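Local structure of cellulose biosynthesis protein BcsG (Salmonella typhimurium LT2, 5OLT) at residues Asn31-Thr36 / Ala352-Asn357; Ile64-Leu69 / Asp243-Phe248; Phe214-Leu219 / Gln239-Glu244; Ala360-Tyr365 / Pro369-Asn374. The protein is required for cellulose biosynthesis, this chain being its extramembrane, zinc-binding domain of the alkaline phosphatase family. One frame throughout, in Å; residues are numbered along the deposited sequence. Where two conformers were deposited one is given.

Contact 1: residues Asn31-Thr36 / Ala352-Asn357; sequences NAWLNT and APVSEN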
loop_
_atom_site.group_PDB
_atom_site.type_symbol
_atom_site.label_atom_id
_atom_site.label_comp_id
_atom_site.label_asym_id
_atom_site.label_seq_id
_atom_site.Cartn_x
_atom_site.Cartn_y
_atom_site.Cartn_z
ATOM N N ASN A 31 -15.231 11.402 -18.760
ATOM C CA ASN A 31 -14.914 12.587 -17.954
ATOM C C ASN A 31 -15.913 12.716 -16.792
ATOM O O ASN A 31 -15.538 12.959 -15.627
ATOM C CB ASN A 31 -14.991 13.873 -18.821
ATOM C CG ASN A 31 -13.745 14.121 -19.633
ATOM O OD1 ASN A 31 -12.681 13.526 -19.399
ATOM N ND2 ASN A 31 -13.843 15.046 -20.572
ATOM N N ALA A 32 -17.200 12.548 -17.100
ATOM C CA ALA A 32 -18.231 12.656 -16.071
ATOM C C ALA A 32 -18.052 11.559 -15.004
ATOM O O ALA A 32 -18.198 11.819 -13.814
ATOM C CB ALA A 32 -19.617 12.601 -16.678
ATOM N N TRP A 33 -17.749 10.327 -15.449
ATOM C CA TRP A 33 -17.505 9.234 -14.521
ATOM C C TRP A 33 -16.354 9.583 -13.557
ATOM O O TRP A 33 -16.484 9.358 -12.337
ATOM C CB TRP A 33 -17.230 7.913 -15.266
ATOM C CG TRP A 33 -17.081 6.790 -14.301
ATOM C CD1 TRP A 33 -18.066 6.002 -13.803
ATOM C CD2 TRP A 33 -15.866 6.377 -13.646
ATOM N NE1 TRP A 33 -17.555 5.138 -12.871
ATOM C CE2 TRP A 33 -16.206 5.339 -12.762
ATOM C CE3 TRP A 33 -14.515 6.792 -13.735
ATOM C CZ2 TRP A 33 -15.246 4.699 -11.958
ATOM C CZ3 TRP A 33 -13.566 6.163 -12.922
ATOM C CH2 TRP A 33 -13.936 5.133 -12.054
ATOM N N LEU A 34 -15.268 10.136 -14.102
ATOM C CA LEU A 34 -14.147 10.477 -13.236
ATOM C C LEU A 34 -14.524 11.533 -12.189
ATOM O O LEU A 34 -14.132 11.427 -11.028
ATOM C CB LEU A 34 -12.939 10.900 -14.065
ATOM C CG LEU A 34 -11.634 11.198 -13.294
ATOM C CD1 LEU A 34 -11.070 9.910 -12.649
ATOM C CD2 LEU A 34 -10.596 11.824 -14.203
ATOM N N ASN A 35 -15.254 12.577 -12.621
ATOM C CA ASN A 35 -15.704 13.553 -11.666
ATOM C C ASN A 35 -16.622 12.949 -10.601
ATOM O O ASN A 35 -16.539 13.321 -9.429
ATOM C CB ASN A 35 -16.367 14.747 -12.386
ATOM C CG ASN A 35 -15.354 15.790 -12.825
ATOM O OD1 ASN A 35 -14.442 16.140 -12.076
ATOM N ND2 ASN A 35 -15.485 16.257 -14.055
ATOM N N THR A 36 -17.459 11.988 -11.016
ATOM C CA THR A 36 -18.352 11.257 -10.083
ATOM C C THR A 36 -17.524 10.447 -9.076
ATOM O O THR A 36 -17.819 10.454 -7.887
ATOM C CB THR A 36 -19.331 10.375 -10.860
ATOM O OG1 THR A 36 -20.096 11.237 -11.696
ATOM C CG2 THR A 36 -20.274 9.632 -9.918
ATOM N N ALA A 352 -12.583 1.859 -7.079
ATOM C CA ALA A 352 -12.345 1.638 -8.510
ATOM C C ALA A 352 -10.854 1.856 -8.813
ATOM O O ALA A 352 -10.194 2.695 -8.147
ATOM C CB ALA A 352 -13.224 2.574 -9.358
ATOM N N PRO A 353 -10.323 1.106 -9.803
ATOM C CA PRO A 353 -8.888 1.232 -10.155
ATOM C C PRO A 353 -8.620 2.433 -11.044
ATOM O O PRO A 353 -8.606 2.348 -12.249
ATOM C CB PRO A 353 -8.588 -0.087 -10.870
ATOM C CG PRO A 353 -9.888 -0.419 -11.506
ATOM C CD PRO A 353 -10.935 -0.061 -10.469
ATOM N N VAL A 354 -8.471 3.555 -10.405
ATOM C CA VAL A 354 -8.134 4.812 -11.065
ATOM C C VAL A 354 -6.708 5.136 -10.662
ATOM O O VAL A 354 -6.361 5.060 -9.479
ATOM C CB VAL A 354 -9.072 5.931 -10.576
ATOM C CG1 VAL A 354 -8.620 7.294 -11.114
ATOM C CG2 VAL A 354 -10.523 5.595 -10.961
ATOM N N SER A 355 -5.871 5.493 -11.634
ATOM C CA SER A 355 -4.477 5.806 -11.327
ATOM C C SER A 355 -4.068 7.082 -12.032
ATOM O O SER A 355 -4.548 7.363 -13.152
ATOM C CB SER A 355 -3.553 4.670 -11.786
ATOM O OG SER A 355 -3.928 3.465 -11.146
ATOM N N GLU A 356 -3.200 7.843 -11.386
ATOM C CA GLU A 356 -2.785 9.119 -11.949
ATOM C C GLU A 356 -1.388 9.449 -11.654
ATOM O O GLU A 356 -0.854 9.095 -10.600
ATOM C CB GLU A 356 -3.572 10.295 -11.311
ATOM C CG GLU A 356 -5.033 10.130 -11.264
ATOM C CD GLU A 356 -5.754 11.393 -10.869
ATOM O OE1 GLU A 356 -5.235 12.560 -11.001
ATOM O OE2 GLU A 356 -6.886 11.161 -10.456
ATOM N N ASN A 357 -0.783 10.153 -12.616
ATOM C CA ASN A 357 0.433 10.942 -12.363
ATOM C C ASN A 357 0.044 12.381 -12.769
ATOM O O ASN A 357 -1.077 12.599 -13.209
ATOM C CB ASN A 357 1.614 10.405 -13.182
ATOM C CG ASN A 357 1.928 8.933 -12.899
ATOM O OD1 ASN A 357 1.778 8.436 -11.781
ATOM N ND2 ASN A 357 2.432 8.247 -13.909
#
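The six-membered end of the W33 indole meets A352 and V354 edge-on. Its CH2 corner lies 3.6 Å from V354 CG2 and 3.8 Å from A352 CB, and both methyls sit close to the ring plane, so the indole touches 352-357 with its rim. CG of W33 is anti to the backbone N (chi1 -176°), which carries the ring out from the helix far enough to reach. V354 divides its two branches: CG2 goes to the indole, while CG1 packs against L34, 3.9 Å from its CD1. One step further out, an inverse gamma turn centred on P353, closed by V354 N to A352 O at 3.0 Å, points P353 away and leaves A352 and V354 facing the helix together. F37 of the same helix also touches both residues. W33 NE1 donates to P19 O, which would help hold the ring's rotation, and the buried carboxylate of E356 is held by Y38 OH and the backbone N of H119. W33 and L34 reach beyond this segment to I363 and V361. The arrangement is that of an alpha helix, 27-42, laid on one face of a small antiparallel sheet in which 355-357 is one of the two edge strands.

Contact 2: residues Ile64-Leu69 / Asp243-Phe248; sequences INICSL and DELDAF. With ZN (zinc ion), chain B.
Behind the zinc site, in the layer where helix 234-255 covers the central sheet, the side chain of L245 reaches down to I64 and I66 on strand 60-66. The contact is purely apolar and rather loose. L245 CD2 lies 4.2 Å from I64 CD1, and its second methyl, CD1, is 4.3 Å from I66 CD1, so the forked end of one leucine serves two isoleucines of the same strand face. In I66, as in I64, CG1 is anti to the carbonyl carbon (chi1 -58°) and the chain is extended beyond it, which sends the CD1 methyl toward the helix. L241 joins from one turn earlier, and V261 and V263 of the next strand flank the isoleucines. C67 follows at once and turns the other way, placing SG 2.3 Å from the zinc ion, whose remaining ligands are S102, E266, H267 and a water at 2.5 Å. A metal centre at the C-terminal end of a helix-covered parallel strand is the layout of the alkaline phosphatase fold.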
loop_
_atom_site.group_PDB
_atom_site.type_symbol
_atom_site.label_atom_id
_atom_site.label_comp_id
_atom_site.label_asym_id
_atom_site.label_seq_id
_atom_site.Cartn_x
_atom_site.Cartn_y
_atom_site.Cartn_z
ATOM N N ILE A 64 5.260 -1.885 5.289
ATOM C CA ILE A 64 6.433 -2.162 4.466
ATOM C C ILE A 64 6.057 -1.747 3.035
ATOM O O ILE A 64 5.264 -2.431 2.364
ATOM C CB ILE A 64 6.791 -3.678 4.552
ATOM C CG1 ILE A 64 7.171 -4.036 6.002
ATOM C CG2 ILE A 64 7.903 -4.027 3.568
ATOM C CD1 ILE A 64 7.488 -5.497 6.203
ATOM N N ASN A 65 6.587 -0.598 2.576
ATOM C CA ASN A 65 6.184 0.024 1.328
ATOM C C ASN A 65 7.316 -0.173 0.321
ATOM O O ASN A 65 8.415 0.342 0.501
ATOM C CB ASN A 65 5.900 1.510 1.637
ATOM C CG ASN A 65 5.401 2.286 0.452
ATOM O OD1 ASN A 65 4.496 1.843 -0.297
ATOM N ND2 ASN A 65 5.950 3.472 0.283
ATOM N N ILE A 66 7.050 -0.989 -0.697
ATOM C CA ILE A 66 8.110 -1.499 -1.576
ATOM C C ILE A 66 8.039 -0.859 -2.945
ATOM O O ILE A 66 7.019 -0.964 -3.631
ATOM C CB ILE A 66 7.992 -3.034 -1.735
ATOM C CG1 ILE A 66 8.079 -3.728 -0.361
ATOM C CG2 ILE A 66 9.051 -3.573 -2.721
ATOM C CD1 ILE A 66 7.725 -5.204 -0.394
ATOM N N CYS A 67 9.131 -0.209 -3.348
ATOM C CA CYS A 67 9.205 0.377 -4.691
ATOM C C CYS A 67 9.263 -0.729 -5.754
ATOM O O CYS A 67 9.952 -1.729 -5.562
ATOM C CB CYS A 67 10.455 1.284 -4.760
ATOM S SG CYS A 67 10.714 2.150 -6.347
ATOM N N SER A 68 8.571 -0.515 -6.885
ATOM C CA SER A 68 8.833 -1.303 -8.102
ATOM C C SER A 68 8.498 -2.797 -7.965
ATOM O O SER A 68 9.313 -3.654 -8.333
ATOM C CB SER A 68 10.279 -1.096 -8.597
ATOM O OG SER A 68 10.495 0.280 -8.896
ATOM N N LEU A 69 7.273 -3.085 -7.509
ATOM C CA LEU A 69 6.791 -4.451 -7.323
ATOM C C LEU A 69 5.300 -4.476 -7.639
ATOM O O LEU A 69 4.488 -4.008 -6.830
ATOM C CB LEU A 69 7.063 -4.906 -5.874
ATOM C CG LEU A 69 6.519 -6.319 -5.561
ATOM C CD1 LEU A 69 7.181 -7.352 -6.441
ATOM C CD2 LEU A 69 6.797 -6.608 -4.079
ATOM N N ASP A 243 13.037 -13.596 0.403
ATOM C CA ASP A 243 13.689 -14.465 1.398
ATOM C C ASP A 243 13.995 -13.718 2.694
ATOM O O ASP A 243 13.798 -14.283 3.794
ATOM C CB ASP A 243 14.983 -15.040 0.807
ATOM C CG ASP A 243 14.719 -16.193 -0.192
ATOM O OD1 ASP A 243 13.592 -16.761 -0.201
ATOM O OD2 ASP A 243 15.679 -16.513 -0.951
ATOM N N GLU A 244 14.390 -12.435 2.591
ATOM C CA GLU A 244 14.651 -11.672 3.801
ATOM C C GLU A 244 13.364 -11.351 4.552
ATOM O O GLU A 244 13.354 -11.427 5.775
ATOM C CB GLU A 244 15.456 -10.420 3.499
ATOM C CG GLU A 244 16.888 -10.771 3.132
ATOM C CD GLU A 244 17.825 -9.582 3.141
ATOM O OE1 GLU A 244 17.387 -8.406 3.160
ATOM O OE2 GLU A 244 19.064 -9.843 3.109
ATOM N N LEU A 245 12.298 -11.001 3.829
ATOM C CA LEU A 245 11.023 -10.747 4.507
ATOM C C LEU A 245 10.518 -12.012 5.189
ATOM O O LEU A 245 10.051 -11.948 6.331
ATOM C CB LEU A 245 9.985 -10.204 3.526
ATOM C CG LEU A 245 10.282 -8.807 2.976
ATOM C CD1 LEU A 245 9.233 -8.470 1.917
ATOM C CD2 LEU A 245 10.293 -7.760 4.096
ATOM N N ASP A 246 10.624 -13.157 4.519
ATOM C CA ASP A 246 10.181 -14.392 5.139
ATOM C C ASP A 246 11.000 -14.753 6.360
ATOM O O ASP A 246 10.437 -15.197 7.368
ATOM C CB ASP A 246 10.195 -15.527 4.112
ATOM C CG ASP A 246 9.102 -16.529 4.355
ATOM O OD1 ASP A 246 7.950 -16.115 4.668
ATOM O OD2 ASP A 246 9.400 -17.727 4.231
ATOM N N ALA A 247 12.311 -14.528 6.306
ATOM C CA ALA A 247 13.193 -14.759 7.441
ATOM C C ALA A 247 12.777 -13.839 8.586
ATOM O O ALA A 247 12.696 -14.284 9.735
ATOM C CB ALA A 247 14.637 -14.545 7.058
ATOM N N PHE A 248 12.471 -12.578 8.279
ATOM C CA PHE A 248 12.017 -11.691 9.303
ATOM C C PHE A 248 10.674 -12.089 9.899
ATOM O O PHE A 248 10.494 -11.984 11.118
ATOM C CB PHE A 248 11.973 -10.242 8.804
ATOM C CG PHE A 248 11.701 -9.301 9.914
ATOM C CD1 PHE A 248 12.657 -9.193 10.954
ATOM C CD2 PHE A 248 10.527 -8.585 9.978
ATOM C CE1 PHE A 248 12.464 -8.355 12.016
ATOM C CE2 PHE A 248 10.310 -7.717 11.097
ATOM C CZ PHE A 248 11.278 -7.640 12.109
HETATM ZN ZN ZN B . 9.019 3.672 -6.464
HETATM O O HOH W 1 10.418 4.573 -8.328
#

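Contact 3: residues Phe214-Leu219 / Gln239-Glu244; sequences FNLLPL and QKLFDE
L241 carries the contact with L216, P218 and L219. Two residues before it, NE2 of Q239 donates to D243 OD2 at 2.9 Å, on the syn side of the carboxylate but 30° out of its plane, linking residues one turn apart on the flank of the helix away from the strand. L241 itself has CG anti to the backbone N (chi1 175°), and its two methyls part over 214-219. CD1 meets L216 CD2 at 3.8 Å, while CD2 lies 4.0 Å from L219 CD1, the two leucines crossing at about a right angle; P218 CG approaches the same CD2 to 4.3 Å. The other methyl of L216, CD1, stands 3.5 Å above the centre of the F214 ring. Strand 210-216, helix 234-255 and strand 259-265 form a beta-alpha-beta crossover with strand 60-66 lying between the two parallel strands, and I66 of that middle strand touches both L219 and L241. Beyond the strand end, P218 O accepts from R237 and N223, which tie the turn to the start of the helix and the loop before it. F242 turns its ring into edge-to-face stacks with W85 and H82. D243 OD1 is bonded to H82 NE2, and E244 OE1 accepts from the backbone N of L192.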
loop_
_atom_site.group_PDB
_atom_site.type_symbol
_atom_site.label_atom_id
_atom_site.label_comp_id
_atom_site.label_asym_id
_atom_site.label_seq_id
_atom_site.Cartn_x
_atom_site.Cartn_y
_atom_site.Cartn_z
ATOM N N PHE A 214 7.972 2.075 6.633
ATOM C CA PHE A 214 9.260 1.594 6.147
ATOM C C PHE A 214 9.249 1.574 4.617
ATOM O O PHE A 214 8.420 0.866 4.040
ATOM C CB PHE A 214 9.494 0.175 6.722
ATOM C CG PHE A 214 10.752 -0.547 6.251
ATOM C CD1 PHE A 214 11.901 0.118 5.745
ATOM C CD2 PHE A 214 10.791 -1.956 6.328
ATOM C CE1 PHE A 214 13.025 -0.589 5.343
ATOM C CE2 PHE A 214 11.937 -2.653 5.934
ATOM C CZ PHE A 214 13.046 -1.985 5.435
ATOM N N ASN A 215 10.132 2.358 3.973
ATOM C CA ASN A 215 10.182 2.390 2.515
ATOM C C ASN A 215 11.447 1.694 1.997
ATOM O O ASN A 215 12.538 1.916 2.511
ATOM C CB ASN A 215 10.095 3.836 1.983
ATOM C CG ASN A 215 10.053 3.871 0.483
ATOM O OD1 ASN A 215 11.078 4.065 -0.164
ATOM N ND2 ASN A 215 8.855 3.693 -0.090
ATOM N N LEU A 216 11.252 0.811 1.014
ATOM C CA LEU A 216 12.291 -0.084 0.493
ATOM C C LEU A 216 12.523 0.110 -0.992
ATOM O O LEU A 216 11.590 -0.008 -1.777
ATOM C CB LEU A 216 11.883 -1.578 0.676
ATOM C CG LEU A 216 11.742 -2.080 2.083
ATOM C CD1 LEU A 216 10.432 -1.603 2.679
ATOM C CD2 LEU A 216 11.791 -3.602 2.094
ATOM N N LEU A 217 13.781 0.307 -1.360
ATOM C CA LEU A 217 14.193 0.585 -2.726
ATOM C C LEU A 217 14.946 -0.529 -3.517
ATOM O O LEU A 217 15.350 -0.264 -4.650
ATOM C CB LEU A 217 15.159 1.816 -2.629
ATOM C CG LEU A 217 15.257 2.725 -3.835
ATOM C CD1 LEU A 217 13.907 3.402 -4.089
ATOM C CD2 LEU A 217 16.350 3.768 -3.623
ATOM N N PRO A 218 15.132 -1.764 -2.976
ATOM C CA PRO A 218 16.058 -2.640 -3.715
ATOM C C PRO A 218 15.611 -3.025 -5.123
ATOM O O PRO A 218 16.466 -3.343 -5.955
ATOM C CB PRO A 218 16.160 -3.872 -2.820
ATOM C CG PRO A 218 14.845 -3.925 -2.126
ATOM C CD PRO A 218 14.544 -2.469 -1.817
ATOM N N LEU A 219 14.300 -3.008 -5.388
ATOM C CA LEU A 219 13.805 -3.453 -6.692
ATOM C C LEU A 219 13.806 -2.325 -7.716
ATOM O O LEU A 219 13.463 -2.552 -8.864
ATOM C CB LEU A 219 12.403 -4.057 -6.554
ATOM C CG LEU A 219 12.332 -5.180 -5.522
ATOM C CD1 LEU A 219 10.909 -5.751 -5.555
ATOM C CD2 LEU A 219 13.385 -6.277 -5.714
ATOM N N GLN A 239 13.890 -12.240 -5.291
ATOM C CA GLN A 239 14.075 -13.421 -4.463
ATOM C C GLN A 239 14.780 -13.075 -3.146
ATOM O O GLN A 239 14.370 -13.568 -2.081
ATOM C CB GLN A 239 14.885 -14.454 -5.259
ATOM C CG GLN A 239 15.207 -15.711 -4.453
ATOM C CD GLN A 239 14.031 -16.659 -4.272
ATOM O OE1 GLN A 239 13.138 -16.759 -5.154
ATOM N NE2 GLN A 239 14.037 -17.409 -3.154
ATOM N N LYS A 240 15.848 -12.269 -3.214
ATOM C CA LYS A 240 16.584 -11.882 -2.019
ATOM C C LYS A 240 15.677 -11.149 -1.050
ATOM O O LYS A 240 15.660 -11.446 0.146
ATOM C CB LYS A 240 17.773 -10.997 -2.419
ATOM C CG LYS A 240 18.562 -10.399 -1.254
ATOM C CD LYS A 240 19.777 -9.672 -1.808
ATOM C CE LYS A 240 20.648 -9.020 -0.741
ATOM N NZ LYS A 240 21.707 -9.904 -0.245
ATOM N N LEU A 241 14.895 -10.192 -1.565
ATOM C CA LEU A 241 13.970 -9.446 -0.710
ATOM C C LEU A 241 12.928 -10.368 -0.078
ATOM O O LEU A 241 12.661 -10.278 1.123
ATOM C CB LEU A 241 13.259 -8.355 -1.530
ATOM C CG LEU A 241 12.163 -7.588 -0.762
ATOM C CD1 LEU A 241 12.702 -6.880 0.493
ATOM C CD2 LEU A 241 11.481 -6.604 -1.696
ATOM N N PHE A 242 12.339 -11.247 -0.893
ATOM C CA PHE A 242 11.275 -12.087 -0.370
ATOM C C PHE A 242 11.829 -13.077 0.647
ATOM O O PHE A 242 11.177 -13.356 1.650
ATOM C CB PHE A 242 10.545 -12.819 -1.495
ATOM C CG PHE A 242 9.895 -11.908 -2.520
ATOM C CD1 PHE A 242 9.616 -10.570 -2.259
ATOM C CD2 PHE A 242 9.527 -12.442 -3.767
ATOM C CE1 PHE A 242 9.037 -9.788 -3.254
ATOM C CE2 PHE A 242 8.950 -11.649 -4.756
ATOM C CZ PHE A 242 8.696 -10.315 -4.483
ATOM N N ASP A 243 13.037 -13.596 0.403
ATOM C CA ASP A 243 13.689 -14.465 1.398
ATOM C C ASP A 243 13.995 -13.718 2.694
ATOM O O ASP A 243 13.798 -14.283 3.794
ATOM C CB ASP A 243 14.983 -15.040 0.807
ATOM C CG ASP A 243 14.719 -16.193 -0.192
ATOM O OD1 ASP A 243 13.592 -16.761 -0.201
ATOM O OD2 ASP A 243 15.679 -16.513 -0.951
ATOM N N GLU A 244 14.390 -12.435 2.591
ATOM C CA GLU A 244 14.651 -11.672 3.801
ATOM C C GLU A 244 13.364 -11.351 4.552
ATOM O O GLU A 244 13.354 -11.427 5.775
ATOM C CB GLU A 244 15.456 -10.420 3.499
ATOM C CG GLU A 244 16.888 -10.771 3.132
ATOM C CD GLU A 244 17.825 -9.582 3.141
ATOM O OE1 GLU A 244 17.387 -8.406 3.160
ATOM O OE2 GLU A 244 19.064 -9.843 3.109
#

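Contact 4: residues Ala360-Tyr365 / Pro369-Asn374; sequences AVVIQY and PYVRLN
V361 and R372 stand side by side and point the same way from a beta hairpin of strands 360-365 and 368-373. They form a hydrogen-bonded antiparallel pair, with R372 N to V361 O at 2.8 Å and V361 N to R372 O at 3.0 Å. The arginine chain bends at its third torsion (chi3 69°), which brings NH2 to 4.0 Å from V361 CG2, while NH1 goes on to N31 OD1 of helix 27-42. I363 and Y370 are the second hydrogen-bonded pair and lie on the same, helix-facing side, where L30 and L34 pack against the hairpin. On the reverse face V362 and V371 cross obliquely, CG2 to CG2 at 4.0 Å, and A360 CB lies beside L373 CD2. Q364 and P369 also run alongside each other: a bend in the glutamine chain (chi2 -82°) lays its amide beside the proline, OE1 3.4 Å from P369 N, which has no hydrogen to give. P287 packs against V362, Q364 and P369 on this face. At the turn end, the Y370 ring turns its CE1 edge to Y365 O, 3.6 Å away, while Y365 CB lies off the ring plane; the Y365 hydroxyl is bound to A23 O. Close to that plane lies a water that donates to Y365 O at 2.8 Å and is also hydrogen-bonded to Y370 OH.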
loop_
_atom_site.group_PDB
_atom_site.type_symbol
_atom_site.label_atom_id
_atom_site.label_comp_id
_atom_site.label_asym_id
_atom_site.label_seq_id
_atom_site.Cartn_x
_atom_site.Cartn_y
_atom_site.Cartn_z
ATOM N N ALA A 360 -1.403 12.337 -16.491
ATOM C CA ALA A 360 -2.151 11.237 -17.074
ATOM C C ALA A 360 -3.053 10.615 -16.040
ATOM O O ALA A 360 -2.667 10.487 -14.866
ATOM C CB ALA A 360 -1.190 10.179 -17.602
ATOM N N VAL A 361 -4.249 10.234 -16.496
ATOM C CA VAL A 361 -5.185 9.415 -15.684
ATOM C C VAL A 361 -5.498 8.142 -16.466
ATOM O O VAL A 361 -5.694 8.184 -17.692
ATOM C CB VAL A 361 -6.515 10.173 -15.402
ATOM C CG1 VAL A 361 -7.401 9.354 -14.492
ATOM C CG2 VAL A 361 -6.297 11.560 -14.750
ATOM N N VAL A 362 -5.505 7.010 -15.747
ATOM C CA VAL A 362 -5.874 5.735 -16.337
ATOM C C VAL A 362 -7.060 5.219 -15.526
ATOM O O VAL A 362 -7.031 5.211 -14.287
ATOM C CB VAL A 362 -4.718 4.719 -16.288
ATOM C CG1 VAL A 362 -5.181 3.346 -16.736
ATOM C CG2 VAL A 362 -3.593 5.202 -17.187
ATOM N N ILE A 363 -8.079 4.747 -16.238
ATOM C CA ILE A 363 -9.258 4.110 -15.608
ATOM C C ILE A 363 -9.611 2.830 -16.334
ATOM O O ILE A 363 -9.155 2.594 -17.462
ATOM C CB ILE A 363 -10.510 5.043 -15.581
ATOM C CG1 ILE A 363 -11.079 5.259 -16.997
ATOM C CG2 ILE A 363 -10.124 6.373 -14.900
ATOM C CD1 ILE A 363 -12.351 6.120 -17.047
ATOM N N GLN A 364 -10.409 2.000 -15.664
ATOM C CA GLN A 364 -11.085 0.869 -16.296
ATOM C C GLN A 364 -12.537 1.266 -16.468
ATOM O O GLN A 364 -13.169 1.690 -15.514
ATOM C CB GLN A 364 -10.982 -0.388 -15.441
ATOM C CG GLN A 364 -9.576 -0.921 -15.284
ATOM C CD GLN A 364 -9.122 -1.773 -16.453
ATOM O OE1 GLN A 364 -9.898 -2.108 -17.338
ATOM N NE2 GLN A 364 -7.872 -2.147 -16.432
ATOM N N TYR A 365 -13.063 1.140 -17.669
ATOM C CA TYR A 365 -14.466 1.538 -17.908
ATOM C C TYR A 365 -15.088 0.423 -18.716
ATOM O O TYR A 365 -14.592 0.105 -19.807
ATOM C CB TYR A 365 -14.547 2.881 -18.670
ATOM C CG TYR A 365 -15.949 3.447 -18.666
ATOM C CD1 TYR A 365 -16.880 3.024 -19.624
ATOM C CD2 TYR A 365 -16.354 4.383 -17.692
ATOM C CE1 TYR A 365 -18.192 3.507 -19.608
ATOM C CE2 TYR A 365 -17.663 4.851 -17.649
ATOM C CZ TYR A 365 -18.572 4.420 -18.627
ATOM O OH TYR A 365 -19.869 4.896 -18.600
ATOM N N PRO A 369 -9.316 -0.674 -20.369
ATOM C CA PRO A 369 -8.546 0.461 -19.851
ATOM C C PRO A 369 -8.494 1.643 -20.815
ATOM O O PRO A 369 -8.363 1.467 -22.030
ATOM C CB PRO A 369 -7.141 -0.148 -19.661
ATOM C CG PRO A 369 -7.052 -1.208 -20.733
ATOM C CD PRO A 369 -8.436 -1.781 -20.822
ATOM N N TYR A 370 -8.616 2.838 -20.262
ATOM C CA TYR A 370 -8.515 4.092 -21.053
ATOM C C TYR A 370 -7.548 5.014 -20.387
ATOM O O TYR A 370 -7.405 4.977 -19.152
ATOM C CB TYR A 370 -9.875 4.803 -21.093
ATOM C CG TYR A 370 -10.928 4.043 -21.862
ATOM C CD1 TYR A 370 -11.675 3.039 -21.248
ATOM C CD2 TYR A 370 -11.155 4.315 -23.228
ATOM C CE1 TYR A 370 -12.645 2.317 -21.948
ATOM C CE2 TYR A 370 -12.121 3.596 -23.938
ATOM C CZ TYR A 370 -12.873 2.623 -23.287
ATOM O OH TYR A 370 -13.830 1.922 -23.966
ATOM N N VAL A 371 -6.893 5.855 -21.188
ATOM C CA VAL A 371 -5.985 6.850 -20.677
ATOM C C VAL A 371 -6.394 8.257 -21.145
ATOM O O VAL A 371 -6.783 8.426 -22.314
ATOM C CB VAL A 371 -4.497 6.513 -21.031
ATOM C CG1 VAL A 371 -4.243 6.411 -22.527
ATOM C CG2 VAL A 371 -3.554 7.524 -20.395
ATOM N N ARG A 372 -6.258 9.234 -20.249
ATOM C CA ARG A 372 -6.464 10.654 -20.591
ATOM C C ARG A 372 -5.189 11.404 -20.317
ATOM O O ARG A 372 -4.668 11.399 -19.196
ATOM C CB ARG A 372 -7.575 11.256 -19.737
ATOM C CG ARG A 372 -7.963 12.638 -20.258
ATOM C CD ARG A 372 -9.086 13.252 -19.451
ATOM N NE ARG A 372 -8.631 13.602 -18.109
ATOM C CZ ARG A 372 -9.446 13.970 -17.119
ATOM N NH1 ARG A 372 -10.785 13.971 -17.312
ATOM N NH2 ARG A 372 -8.926 14.315 -15.948
ATOM N N LEU A 373 -4.657 12.011 -21.372
ATOM C CA LEU A 373 -3.431 12.802 -21.261
ATOM C C LEU A 373 -3.825 14.270 -21.072
ATOM O O LEU A 373 -4.535 14.846 -21.911
ATOM C CB LEU A 373 -2.567 12.559 -22.517
ATOM C CG LEU A 373 -2.248 11.073 -22.786
ATOM C CD1 LEU A 373 -1.583 10.871 -24.117
ATOM C CD2 LEU A 373 -1.409 10.461 -21.648
ATOM N N ASN A 374 -3.427 14.841 -19.930
ATOM C CA ASN A 374 -3.545 16.262 -19.620
ATOM C C ASN A 374 -4.929 16.807 -19.783
ATOM O O ASN A 374 -5.094 17.947 -20.245
ATOM C CB ASN A 374 -2.538 17.084 -20.467
ATOM C CG ASN A 374 -1.089 16.638 -20.242
ATOM O OD1 ASN A 374 -0.585 16.723 -19.111
ATOM N ND2 ASN A 374 -0.405 16.159 -21.315
HETATM O O HOH W 2 -15.416 0.501 -22.457
#

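From the N terminus, helix 27-42 begins contact 1, which closes a loop of 315 residues at 352-357 and spans the whole central domain. Within that loop lie contacts 2 and 3. Strand 60-66 opens contact 2, strand 210-216 opens contact 3, and both end on helix 234-255, sharing D243 and E244; the two strands are neighbours in the central sheet, joined through N65. Contact 4, a short hairpin, follows contact 1 in series and builds on it, with S355 O bonded to V362 N. Contacts 1 and 4 thus unite N- and C-terminal elements in a small sheet-and-helix unit. Contact 1 lies across the chain's centre from contacts 2 and 3, with the centres of contacts 1 and 2 about 30 Å apart.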